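Long-range contacts in glucosamine-6-phosphate deaminase (PDB 2BKX), which belongs to the glucosamine-6-phosphate isomerase/6-phosphogluconolactonase family, with a Rossmann-like alpha/beta fold that holds fructose -6-phosphate in this model: residues A[192-197]-A[228-233]; A[30-35]-A[59-64]; A[67-72]-A[174-179]; A[45-50]-A[86-91]. All blocks are in the same frame, centred on the assembly; numbering follows the deposited sequence.

Contact 1 (A[192-197]-A[228-233])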
# COMPACT_ATOMS: atom_id res chain seq x y z
N ARG A 192 -8.72 -9.71 -1.53
CA ARG A 192 -7.58 -10.12 -2.34
C ARG A 192 -6.42 -9.19 -2.05
O ARG A 192 -6.63 -7.97 -2.01
CB ARG A 192 -7.91 -10.02 -3.84
CG ARG A 192 -6.87 -10.55 -4.73
CD ARG A 192 -7.25 -10.50 -6.18
NE ARG A 192 -6.16 -11.11 -6.96
CZ ARG A 192 -6.18 -11.27 -8.27
NH1 ARG A 192 -7.20 -10.83 -8.98
NH2 ARG A 192 -5.16 -11.85 -8.86
N ILE A 193 -5.23 -9.76 -1.85
CA ILE A 193 -4.05 -8.96 -1.57
C ILE A 193 -3.05 -9.09 -2.70
O ILE A 193 -2.83 -10.20 -3.20
CB ILE A 193 -3.44 -9.33 -0.20
CG1 ILE A 193 -4.45 -8.86 0.93
CG2 ILE A 193 -2.08 -8.67 0.03
CD1 ILE A 193 -4.19 -9.31 2.27
N LEU A 194 -2.46 -7.97 -3.10
CA LEU A 194 -1.43 -7.93 -4.13
C LEU A 194 -0.22 -7.20 -3.51
O LEU A 194 -0.28 -5.99 -3.32
CB LEU A 194 -1.95 -7.21 -5.38
CG LEU A 194 -0.92 -7.00 -6.49
CD1 LEU A 194 -0.32 -8.32 -6.92
CD2 LEU A 194 -1.54 -6.22 -7.68
N LEU A 195 0.81 -7.98 -3.17
CA LEU A 195 2.03 -7.48 -2.55
C LEU A 195 3.10 -7.36 -3.62
O LEU A 195 3.43 -8.32 -4.31
CB LEU A 195 2.47 -8.40 -1.40
CG LEU A 195 3.82 -8.12 -0.78
CD1 LEU A 195 3.89 -6.75 -0.15
CD2 LEU A 195 4.13 -9.18 0.24
N LEU A 196 3.66 -6.15 -3.74
CA LEU A 196 4.66 -5.83 -4.75
C LEU A 196 6.01 -5.62 -4.05
O LEU A 196 6.11 -4.88 -3.09
CB LEU A 196 4.29 -4.53 -5.46
CG LEU A 196 2.89 -4.47 -6.04
CD1 LEU A 196 2.61 -3.12 -6.71
CD2 LEU A 196 2.67 -5.62 -7.00
N ILE A 197 7.06 -6.23 -4.60
CA ILE A 197 8.38 -6.18 -4.00
C ILE A 197 9.43 -6.05 -5.09
O ILE A 197 9.56 -6.94 -5.94
CB ILE A 197 8.70 -7.40 -3.12
CG1 ILE A 197 7.55 -7.74 -2.18
CG2 ILE A 197 9.95 -7.06 -2.28
CD1 ILE A 197 7.76 -8.97 -1.32
N ASP A 228 -6.06 -15.37 -0.30
CA ASP A 228 -5.86 -14.91 -1.70
C ASP A 228 -4.81 -13.79 -1.76
O ASP A 228 -5.14 -12.61 -1.86
CB ASP A 228 -7.17 -14.47 -2.34
CG ASP A 228 -7.04 -14.23 -3.85
OD1 ASP A 228 -5.93 -14.35 -4.37
OD2 ASP A 228 -8.08 -13.95 -4.52
N VAL A 229 -3.56 -14.21 -1.67
CA VAL A 229 -2.42 -13.31 -1.70
C VAL A 229 -1.56 -13.62 -2.90
O VAL A 229 -1.13 -14.76 -3.08
CB VAL A 229 -1.55 -13.45 -0.43
CG1 VAL A 229 -0.36 -12.50 -0.47
CG2 VAL A 229 -2.37 -13.19 0.80
N THR A 230 -1.26 -12.60 -3.71
CA THR A 230 -0.33 -12.72 -4.80
C THR A 230 0.84 -11.81 -4.47
O THR A 230 0.66 -10.66 -4.11
CB THR A 230 -0.97 -12.30 -6.10
OG1 THR A 230 -2.07 -13.16 -6.37
CG2 THR A 230 -0.02 -12.30 -7.30
N VAL A 231 2.06 -12.33 -4.63
CA VAL A 231 3.28 -11.59 -4.33
C VAL A 231 4.11 -11.53 -5.60
O VAL A 231 4.52 -12.58 -6.12
CB VAL A 231 4.12 -12.24 -3.20
CG1 VAL A 231 5.29 -11.36 -2.86
CG2 VAL A 231 3.28 -12.58 -1.98
N LEU A 232 4.36 -10.32 -6.09
CA LEU A 232 5.17 -10.11 -7.28
C LEU A 232 6.54 -9.65 -6.83
O LEU A 232 6.64 -8.67 -6.08
CB LEU A 232 4.53 -9.10 -8.22
CG LEU A 232 3.12 -9.38 -8.67
CD1 LEU A 232 2.68 -8.25 -9.61
CD2 LEU A 232 2.94 -10.73 -9.30
N ILE A 233 7.59 -10.36 -7.27
CA ILE A 233 8.95 -10.07 -6.78
C ILE A 233 9.86 -9.98 -7.99
O ILE A 233 9.93 -10.93 -8.76
CB ILE A 233 9.44 -11.20 -5.87
CG1 ILE A 233 8.42 -11.48 -4.74
CG2 ILE A 233 10.78 -10.85 -5.26
CD1 ILE A 233 8.71 -12.70 -3.85
O HOH W 1 -4.20 -12.23 -4.93
O HOH W 2 -3.21 -13.90 -8.67
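I193 to I197 and V229 to I233 are hydrogen-bonded neighbours in parallel, the two strands of a beta-alpha-beta crossover that runs through helix 203-211 of this Rossmann-like fold. Five backbone bonds join them. I193 N, L195 N and I197 N donate to D228 O, T230 O and L232 O, while I193 O and L195 O receive T230 N and L232 N. The I197 bond is the most bent, at 139° on its hydrogen.

Apolar contacts occur on both faces. On the face of L194, L196, T230 and L232, which helix 9-26 covers, L196 CD2 lies alongside L232 CD1 at 3.7 Å. L194 CD1 reaches across to L232 CG at 4.0 Å. On the other face I197 CD1 touches V231 CG1 (3.8 Å), close to a loop residue, K202 of the ligand pocket.

The polar end belongs to R192 and D228. With CG anti to the backbone N (chi1 -174°), R192 sets CG 3.6 Å from D228 OD2. R192 NE stays 4.2 Å from D228 OD1, which lies well out of the guanidinium plane, an attraction of charges alone. A water bridges them: R192 NE donates to it in plane at 3.0 Å and it donates to D228 OD1 at 2.8 Å, with a further hydrogen bond to T230 OG1 at 2.7 Å.

Contact 2 (A[30-35]-A[59-64]). With F6R (fructose -6-phosphate), chain C.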
# COMPACT_ATOMS: atom_id res chain seq x y z
N ALA A 30 -15.87 -1.41 -7.59
CA ALA A 30 -14.87 -1.98 -6.70
C ALA A 30 -14.31 -0.94 -5.78
O ALA A 30 -14.27 0.24 -6.10
CB ALA A 30 -13.76 -2.62 -7.45
N VAL A 31 -13.92 -1.42 -4.60
CA VAL A 31 -13.19 -0.67 -3.62
C VAL A 31 -11.73 -1.15 -3.69
O VAL A 31 -11.45 -2.32 -3.41
CB VAL A 31 -13.75 -0.90 -2.19
CG1 VAL A 31 -12.93 -0.09 -1.19
CG2 VAL A 31 -15.23 -0.49 -2.14
N LEU A 32 -10.84 -0.25 -4.08
CA LEU A 32 -9.43 -0.61 -4.21
C LEU A 32 -8.68 -0.05 -3.02
O LEU A 32 -8.74 1.15 -2.75
CB LEU A 32 -8.80 0.00 -5.48
CG LEU A 32 -9.56 -0.13 -6.80
CD1 LEU A 32 -8.76 0.60 -7.86
CD2 LEU A 32 -9.80 -1.59 -7.15
N GLY A 33 -7.91 -0.90 -2.36
CA GLY A 33 -6.96 -0.46 -1.36
C GLY A 33 -5.65 -0.16 -2.03
O GLY A 33 -5.16 -1.01 -2.77
N LEU A 34 -5.07 1.02 -1.78
CA LEU A 34 -3.93 1.49 -2.53
C LEU A 34 -2.77 1.84 -1.60
O LEU A 34 -2.96 2.05 -0.40
CB LEU A 34 -4.33 2.71 -3.39
CG LEU A 34 -5.38 2.38 -4.46
CD1 LEU A 34 -5.71 3.68 -5.20
CD2 LEU A 34 -4.92 1.31 -5.44
N ALA A 35 -1.59 1.90 -2.20
CA ALA A 35 -0.33 2.11 -1.50
C ALA A 35 0.48 3.21 -2.18
O ALA A 35 0.33 3.47 -3.37
CB ALA A 35 0.49 0.83 -1.55
N GLN A 59 -14.71 5.30 -13.45
CA GLN A 59 -15.82 6.15 -13.04
C GLN A 59 -16.56 5.73 -11.77
O GLN A 59 -17.09 6.58 -11.05
CB GLN A 59 -16.83 6.34 -14.20
CG GLN A 59 -16.28 7.27 -15.23
CD GLN A 59 -17.27 7.76 -16.25
OE1 GLN A 59 -18.49 7.56 -16.13
NE2 GLN A 59 -16.75 8.44 -17.27
N ASN A 60 -16.63 4.44 -11.50
CA ASN A 60 -17.41 4.00 -10.36
C ASN A 60 -16.59 3.42 -9.23
O ASN A 60 -17.17 2.91 -8.25
CB ASN A 60 -18.55 3.07 -10.80
CG ASN A 60 -19.62 3.85 -11.54
OD1 ASN A 60 -20.39 4.59 -10.93
ND2 ASN A 60 -19.60 3.75 -12.85
N ILE A 61 -15.27 3.56 -9.32
CA ILE A 61 -14.40 3.01 -8.30
C ILE A 61 -14.39 3.87 -7.05
O ILE A 61 -14.67 5.07 -7.09
CB ILE A 61 -12.92 2.76 -8.76
CG1 ILE A 61 -12.09 4.05 -8.88
CG2 ILE A 61 -12.88 1.90 -10.03
CD1 ILE A 61 -10.58 3.79 -8.97
N THR A 62 -14.13 3.20 -5.94
CA THR A 62 -13.80 3.84 -4.67
C THR A 62 -12.42 3.38 -4.28
O THR A 62 -12.08 2.25 -4.53
CB THR A 62 -14.82 3.42 -3.57
OG1 THR A 62 -16.13 3.85 -3.99
CG2 THR A 62 -14.47 4.00 -2.24
N THR A 63 -11.63 4.26 -3.64
CA THR A 63 -10.33 3.83 -3.13
C THR A 63 -10.11 4.22 -1.69
O THR A 63 -10.63 5.26 -1.22
CB THR A 63 -9.18 4.38 -4.00
OG1 THR A 63 -9.05 5.80 -3.87
CG2 THR A 63 -9.40 4.07 -5.47
N VAL A 64 -9.32 3.38 -1.00
CA VAL A 64 -8.87 3.67 0.36
C VAL A 64 -7.36 3.44 0.38
O VAL A 64 -6.86 2.43 -0.14
CB VAL A 64 -9.57 2.83 1.45
CG1 VAL A 64 -11.02 3.22 1.52
CG2 VAL A 64 -9.48 1.36 1.19
C1 F6R C . 2.75 2.19 1.29
C2 F6R C . 3.13 1.64 2.65
C3 F6R C . 4.53 1.16 3.06
C4 F6R C . 5.47 0.91 1.86
C5 F6R C . 6.85 0.41 2.27
C6 F6R C . 7.76 0.23 1.06
O1 F6R C . 1.50 2.92 1.34
O2 F6R C . 2.23 1.53 3.46
O3 F6R C . 4.40 -0.09 3.72
O4 F6R C . 4.86 -0.04 1.00
O5 F6R C . 7.46 1.26 3.23
O6 F6R C . 8.01 1.52 0.49
P F6R C . 8.74 1.61 -0.93
O1P F6R C . 7.76 1.10 -1.95
O2P F6R C . 9.95 0.72 -0.84
O3P F6R C . 9.07 3.06 -1.15
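V64 O is gripped twice from the facing strand: L34 N donates to it at 2.8 Å, and G33 CA, in a CA-H...O contact, lies 3.1 Å from the same oxygen. This double hold recurs along the pair. T62 O takes L32 N at 2.8 Å with V31 CA beside it, L32 O takes V64 N with T63 CA beside it, and A30 O takes T62 N in a nearly straight bond (177°). The result is a parallel strand pair in a Rossmann-like sheet, the strands crossing at 29°, linked by a beta-alpha-beta crossover through helix 41-53.

The side chains pack by branch. L34 CD1 settles against T63 CG2 at 3.7 Å. T63 has OG1 between the backbone N and the carbonyl carbon (chi1 69°), and that hydroxyl is hydrogen-bonded to H99 ND1. L32 CD1 meets I61 CD1 at 3.8 Å. On the opposite face the V31 and T62 side chains lie side by side and point the same way, V31 CG2 4.2 Å from T62 CB, with T62 OG1 bonded to R98 NH2.

Just past strand 31-34, A35 lines the ligand pocket, A35 CA 3.5 Å from O1 of fructose -6-phosphate. Helix 9-26 covers L32 and I61, helix 80-89 covers L34 and T63, and strands 128-131 and 99-100 extend the sheet beyond 31-34 and 62-69 respectively.

Contact 3 (A[67-72]-A[174-179]). With F6R (fructose -6-phosphate), chain C.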
# COMPACT_ATOMS: atom_id res chain seq x y z
N ASP A 67 -2.19 4.59 4.33
CA ASP A 67 -1.51 5.40 5.33
C ASP A 67 -1.32 6.85 4.94
O ASP A 67 -1.51 7.24 3.78
CB ASP A 67 -0.17 4.75 5.75
CG ASP A 67 0.63 4.18 4.66
OD1 ASP A 67 1.24 3.14 4.99
OD2 ASP A 67 0.70 4.72 3.51
N GLU A 68 -0.98 7.66 5.93
CA GLU A 68 -0.64 9.07 5.74
C GLU A 68 0.25 9.49 6.88
O GLU A 68 0.13 8.97 8.00
CB GLU A 68 -1.88 9.95 5.69
CG GLU A 68 -1.65 11.45 5.55
CD GLU A 68 -0.91 11.86 4.29
OE1 GLU A 68 0.29 11.55 4.15
OE2 GLU A 68 -1.57 12.47 3.40
N TYR A 69 1.18 10.39 6.61
CA TYR A 69 2.06 10.88 7.66
C TYR A 69 1.28 11.82 8.60
O TYR A 69 0.44 12.61 8.17
CB TYR A 69 3.21 11.66 7.07
CG TYR A 69 4.30 10.86 6.40
CD1 TYR A 69 4.52 10.98 5.04
CD2 TYR A 69 5.13 10.01 7.11
CE1 TYR A 69 5.53 10.26 4.41
CE2 TYR A 69 6.14 9.29 6.51
CZ TYR A 69 6.36 9.45 5.17
OH TYR A 69 7.40 8.74 4.61
N ALA A 70 1.59 11.75 9.89
CA ALA A 70 1.00 12.66 10.87
C ALA A 70 1.61 14.02 10.76
O ALA A 70 2.82 14.17 10.68
CB ALA A 70 1.16 12.14 12.30
N GLY A 71 0.76 15.03 10.74
CA GLY A 71 1.20 16.41 10.78
C GLY A 71 1.36 17.05 9.42
O GLY A 71 1.72 18.23 9.36
N LEU A 72 1.10 16.31 8.34
CA LEU A 72 1.19 16.87 7.00
C LEU A 72 -0.20 17.14 6.44
O LEU A 72 -1.08 16.28 6.50
CB LEU A 72 1.96 15.96 6.05
CG LEU A 72 3.39 15.60 6.38
CD1 LEU A 72 4.07 14.86 5.25
CD2 LEU A 72 4.21 16.83 6.78
N SER A 174 13.11 16.74 8.37
CA SER A 174 11.73 16.92 7.91
C SER A 174 10.96 15.62 7.84
O SER A 174 9.78 15.67 7.61
CB SER A 174 11.61 17.54 6.52
OG SER A 174 12.81 18.05 5.99
N VAL A 175 11.63 14.49 7.97
CA VAL A 175 10.93 13.22 7.92
C VAL A 175 10.03 13.08 9.17
O VAL A 175 10.51 13.17 10.29
CB VAL A 175 11.91 12.05 7.83
CG1 VAL A 175 11.15 10.74 7.77
CG2 VAL A 175 12.80 12.20 6.57
N PRO A 176 8.73 12.86 8.97
CA PRO A 176 7.84 12.75 10.13
C PRO A 176 8.20 11.58 11.06
O PRO A 176 8.84 10.62 10.64
CB PRO A 176 6.47 12.53 9.49
CG PRO A 176 6.62 13.15 8.11
CD PRO A 176 8.00 12.87 7.71
N LYS A 177 7.83 11.74 12.32
CA LYS A 177 8.04 10.72 13.32
C LYS A 177 6.85 9.77 13.49
O LYS A 177 7.01 8.68 13.99
CB LYS A 177 8.39 11.35 14.66
CG LYS A 177 9.81 11.95 14.64
CD LYS A 177 10.19 12.63 15.92
CE LYS A 177 11.63 13.03 15.81
NZ LYS A 177 12.54 11.84 15.90
N LYS A 178 5.67 10.24 13.09
CA LYS A 178 4.46 9.43 13.27
C LYS A 178 3.63 9.36 12.00
O LYS A 178 3.80 10.16 11.09
CB LYS A 178 3.59 9.99 14.41
CG LYS A 178 4.32 10.05 15.79
CD LYS A 178 3.42 10.55 16.89
CE LYS A 178 3.97 10.22 18.25
NZ LYS A 178 2.98 10.53 19.32
N ALA A 179 2.70 8.42 12.00
CA ALA A 179 1.82 8.22 10.87
C ALA A 179 0.51 7.61 11.33
O ALA A 179 0.39 7.13 12.44
CB ALA A 179 2.49 7.33 9.85
C1 F6R C . 2.75 2.19 1.29
C2 F6R C . 3.13 1.64 2.65
C3 F6R C . 4.53 1.16 3.06
C4 F6R C . 5.47 0.91 1.86
C5 F6R C . 6.85 0.41 2.27
C6 F6R C . 7.76 0.23 1.06
O1 F6R C . 1.50 2.92 1.34
O2 F6R C . 2.23 1.53 3.46
O3 F6R C . 4.40 -0.09 3.72
O4 F6R C . 4.86 -0.04 1.00
O5 F6R C . 7.46 1.26 3.23
O6 F6R C . 8.01 1.52 0.49
P F6R C . 8.74 1.61 -0.93
O1P F6R C . 7.76 1.10 -1.95
O2P F6R C . 9.95 0.72 -0.84
O3P F6R C . 9.07 3.06 -1.15
O HOH W 3 4.80 13.11 12.68
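Y69 and A179 face each other as a non-hydrogen-bonded antiparallel pair, where strand 62-69 of the Rossmann-like sheet meets the antiparallel strand 178-181. Y69 also opens a type II beta turn that runs to L72.

Among the polar contacts, A70 N donates to K178 O at 3.0 Å. The N-H points well at the oxygen (162°) but approaches from above the carbonyl plane, with a C=O...N angle of only 123°. A water spans the next step, donating to A70 O and accepting from K178 N, each at 3.0 Å. Within the strand, Y69 N donates to the anti lone pair of E68 OE1, a carboxylate further fixed by Y80 N and H81.

The ligand is reached from the same strand: O1 of fructose -6-phosphate donates to D67 OD2, although D67 has two modelled conformers and the bond should be read with reserve.

Apolar contacts centre on P176. Its ring crosses the Y69 side chain at about a right angle, with P176 CG over one face in a CH-pi contact, 4.0 Å from the centroid of the Y69 ring; Y69 OH is tied to N165. L72 CD1 touches the same P176 CG at 4.2 Å. Within the strand pair, A179 CB lies 3.4 Å from E68 O.

Contact 4 (A[45-50]-A[86-91])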
# COMPACT_ATOMS: atom_id res chain seq x y z
N ARG A 45 1.58 4.21 -13.34
CA ARG A 45 1.85 4.66 -14.70
C ARG A 45 1.17 3.71 -15.71
O ARG A 45 0.56 4.18 -16.71
CB ARG A 45 3.34 4.71 -14.96
CG ARG A 45 4.07 5.92 -14.44
CD ARG A 45 5.46 6.04 -14.99
NE ARG A 45 6.34 4.96 -14.55
CZ ARG A 45 7.09 4.98 -13.46
NH1 ARG A 45 7.07 6.02 -12.67
NH2 ARG A 45 7.87 3.96 -13.18
N GLN A 46 1.28 2.40 -15.50
CA GLN A 46 0.67 1.49 -16.43
C GLN A 46 -0.85 1.49 -16.37
O GLN A 46 -1.47 1.31 -17.40
CB GLN A 46 1.26 0.07 -16.36
CG GLN A 46 2.73 0.04 -16.58
CD GLN A 46 3.08 0.66 -17.94
OE1 GLN A 46 2.58 0.19 -18.98
NE2 GLN A 46 3.81 1.78 -17.94
N LEU A 47 -1.45 1.67 -15.19
CA LEU A 47 -2.91 1.87 -15.10
C LEU A 47 -3.42 3.04 -15.89
O LEU A 47 -4.44 2.94 -16.58
CB LEU A 47 -3.38 2.07 -13.64
CG LEU A 47 -3.49 0.75 -12.93
CD1 LEU A 47 -3.60 0.98 -11.45
CD2 LEU A 47 -4.71 -0.10 -13.44
N ILE A 48 -2.69 4.15 -15.82
CA ILE A 48 -3.01 5.33 -16.59
C ILE A 48 -2.87 5.03 -18.08
O ILE A 48 -3.69 5.46 -18.87
CB ILE A 48 -2.17 6.53 -16.15
CG1 ILE A 48 -2.53 6.92 -14.73
CG2 ILE A 48 -2.38 7.72 -17.10
CD1 ILE A 48 -1.47 7.81 -14.11
N ARG A 49 -1.84 4.29 -18.46
CA ARG A 49 -1.72 3.91 -19.85
C ARG A 49 -2.92 3.12 -20.32
O ARG A 49 -3.40 3.36 -21.43
CB ARG A 49 -0.46 3.09 -20.00
CG ARG A 49 0.73 3.92 -20.30
CD ARG A 49 0.86 4.15 -21.82
NE ARG A 49 2.15 4.74 -22.12
CZ ARG A 49 2.41 6.04 -22.15
NH1 ARG A 49 1.45 6.94 -21.92
NH2 ARG A 49 3.64 6.45 -22.41
N LEU A 50 -3.38 2.15 -19.52
CA LEU A 50 -4.53 1.32 -19.90
C LEU A 50 -5.79 2.16 -20.05
O LEU A 50 -6.69 1.86 -20.85
CB LEU A 50 -4.75 0.20 -18.89
CG LEU A 50 -3.66 -0.86 -18.78
CD1 LEU A 50 -4.06 -1.86 -17.73
CD2 LEU A 50 -3.34 -1.49 -20.11
N ASP A 86 -1.12 13.26 -7.52
CA ASP A 86 -0.12 13.49 -8.58
C ASP A 86 0.10 12.24 -9.45
O ASP A 86 0.15 12.33 -10.69
CB ASP A 86 1.22 13.90 -7.94
CG ASP A 86 2.32 14.12 -8.96
OD1 ASP A 86 2.19 15.07 -9.73
OD2 ASP A 86 3.31 13.35 -8.97
N ARG A 87 0.22 11.08 -8.83
CA ARG A 87 0.58 9.87 -9.58
C ARG A 87 -0.64 9.22 -10.25
O ARG A 87 -0.50 8.40 -11.14
CB ARG A 87 1.16 8.81 -8.66
CG ARG A 87 2.65 8.86 -8.38
CD ARG A 87 3.12 10.07 -7.68
NE ARG A 87 4.48 9.88 -7.17
CZ ARG A 87 5.11 10.73 -6.35
NH1 ARG A 87 6.34 10.45 -5.92
NH2 ARG A 87 4.53 11.85 -5.93
N PHE A 88 -1.84 9.48 -9.73
CA PHE A 88 -3.00 8.68 -10.10
C PHE A 88 -4.27 9.46 -10.31
O PHE A 88 -4.77 9.50 -11.44
CB PHE A 88 -3.18 7.55 -9.09
CG PHE A 88 -4.12 6.44 -9.53
CD1 PHE A 88 -4.08 5.92 -10.82
CD2 PHE A 88 -5.01 5.92 -8.65
CE1 PHE A 88 -4.92 4.87 -11.17
CE2 PHE A 88 -5.86 4.87 -8.98
CZ PHE A 88 -5.80 4.35 -10.27
N PHE A 89 -4.79 10.10 -9.27
CA PHE A 89 -6.14 10.63 -9.38
C PHE A 89 -6.26 11.68 -10.45
O PHE A 89 -7.29 11.74 -11.15
CB PHE A 89 -6.63 11.22 -8.07
CG PHE A 89 -6.56 10.30 -6.87
CD1 PHE A 89 -6.59 8.90 -6.98
CD2 PHE A 89 -6.52 10.84 -5.59
CE1 PHE A 89 -6.54 8.09 -5.84
CE2 PHE A 89 -6.48 10.03 -4.45
CZ PHE A 89 -6.48 8.67 -4.60
N GLN A 90 -5.23 12.50 -10.63
CA GLN A 90 -5.35 13.60 -11.63
C GLN A 90 -5.46 13.11 -13.08
O GLN A 90 -5.78 13.88 -13.97
CB GLN A 90 -4.20 14.59 -11.52
CG GLN A 90 -2.84 14.11 -12.05
CD GLN A 90 -1.78 15.21 -12.14
OE1 GLN A 90 -0.57 14.99 -11.82
NE2 GLN A 90 -2.19 16.37 -12.61
N HIS A 91 -5.14 11.84 -13.30
CA HIS A 91 -4.98 11.27 -14.62
C HIS A 91 -6.10 10.33 -15.01
O HIS A 91 -6.07 9.80 -16.12
CB HIS A 91 -3.63 10.50 -14.67
CG HIS A 91 -2.44 11.36 -14.48
ND1 HIS A 91 -2.12 12.40 -15.32
CD2 HIS A 91 -1.45 11.31 -13.55
CE1 HIS A 91 -1.01 12.99 -14.89
NE2 HIS A 91 -0.58 12.34 -13.82
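L47 begins the contact by meeting the F88 ring: L47 CB lies 4.0 Å from F88 CE1, and L47 CD1 comes within 4.1 Å of the same atom. F88 CG is anti to its backbone N (chi1 -165°), and the end of the F88 side chain comes nearer to helix 41-53 than the direction of its CB would suggest.

One residue further on, I48 does most of the work. I48 CG1 lies anti to the carbonyl carbon (chi1 -66°) and sits at the edge of the F88 ring, 4.3 Å from F88 CD1. I48 CD1 lies 3.2 Å from R87 O, a short approach, and 3.5 Å from H91 CB. I48 CD1 is also 3.5 Å from H91 CD2, oblique to the imidazole ring. The second branch, I48 CG2, rests against H91 CB as well. H91 N donates to F88 O at 3.0 Å, next to a wider, pi-type turn at 86-89.

The contact is thus an apolar one between helix 41-53 and the end region of helix 80-89, with I48 lying against F88, R87 O and H91. L47 also touches A17 and T20 of helix 9-26, while F88 meets the ring of Y44 and packs against L34 of strand 31-34.

Following the chain from the N terminus, strand 31-34 opens contact 2, which strand 62-69 closes around helix 41-53. That helix has meanwhile opened contact 4, which helix 80-89 closes, so contacts 2 and 4 cross; they also touch, L34 CD1 packing on F88 CE2 at 4.0 Å. Contact 3 opens on the far part of strand 62-69 and closes about a hundred residues later at strand 178-181, crossing contact 4 but following contact 2 in series. Contact 1 comes last, closing the crossover through helix 203-211. Contacts 1, 2 and 3 thus tie one sheet together, with contacts 1 and 3 about 26 Å apart between centres, while contact 4 joins two helices beside it.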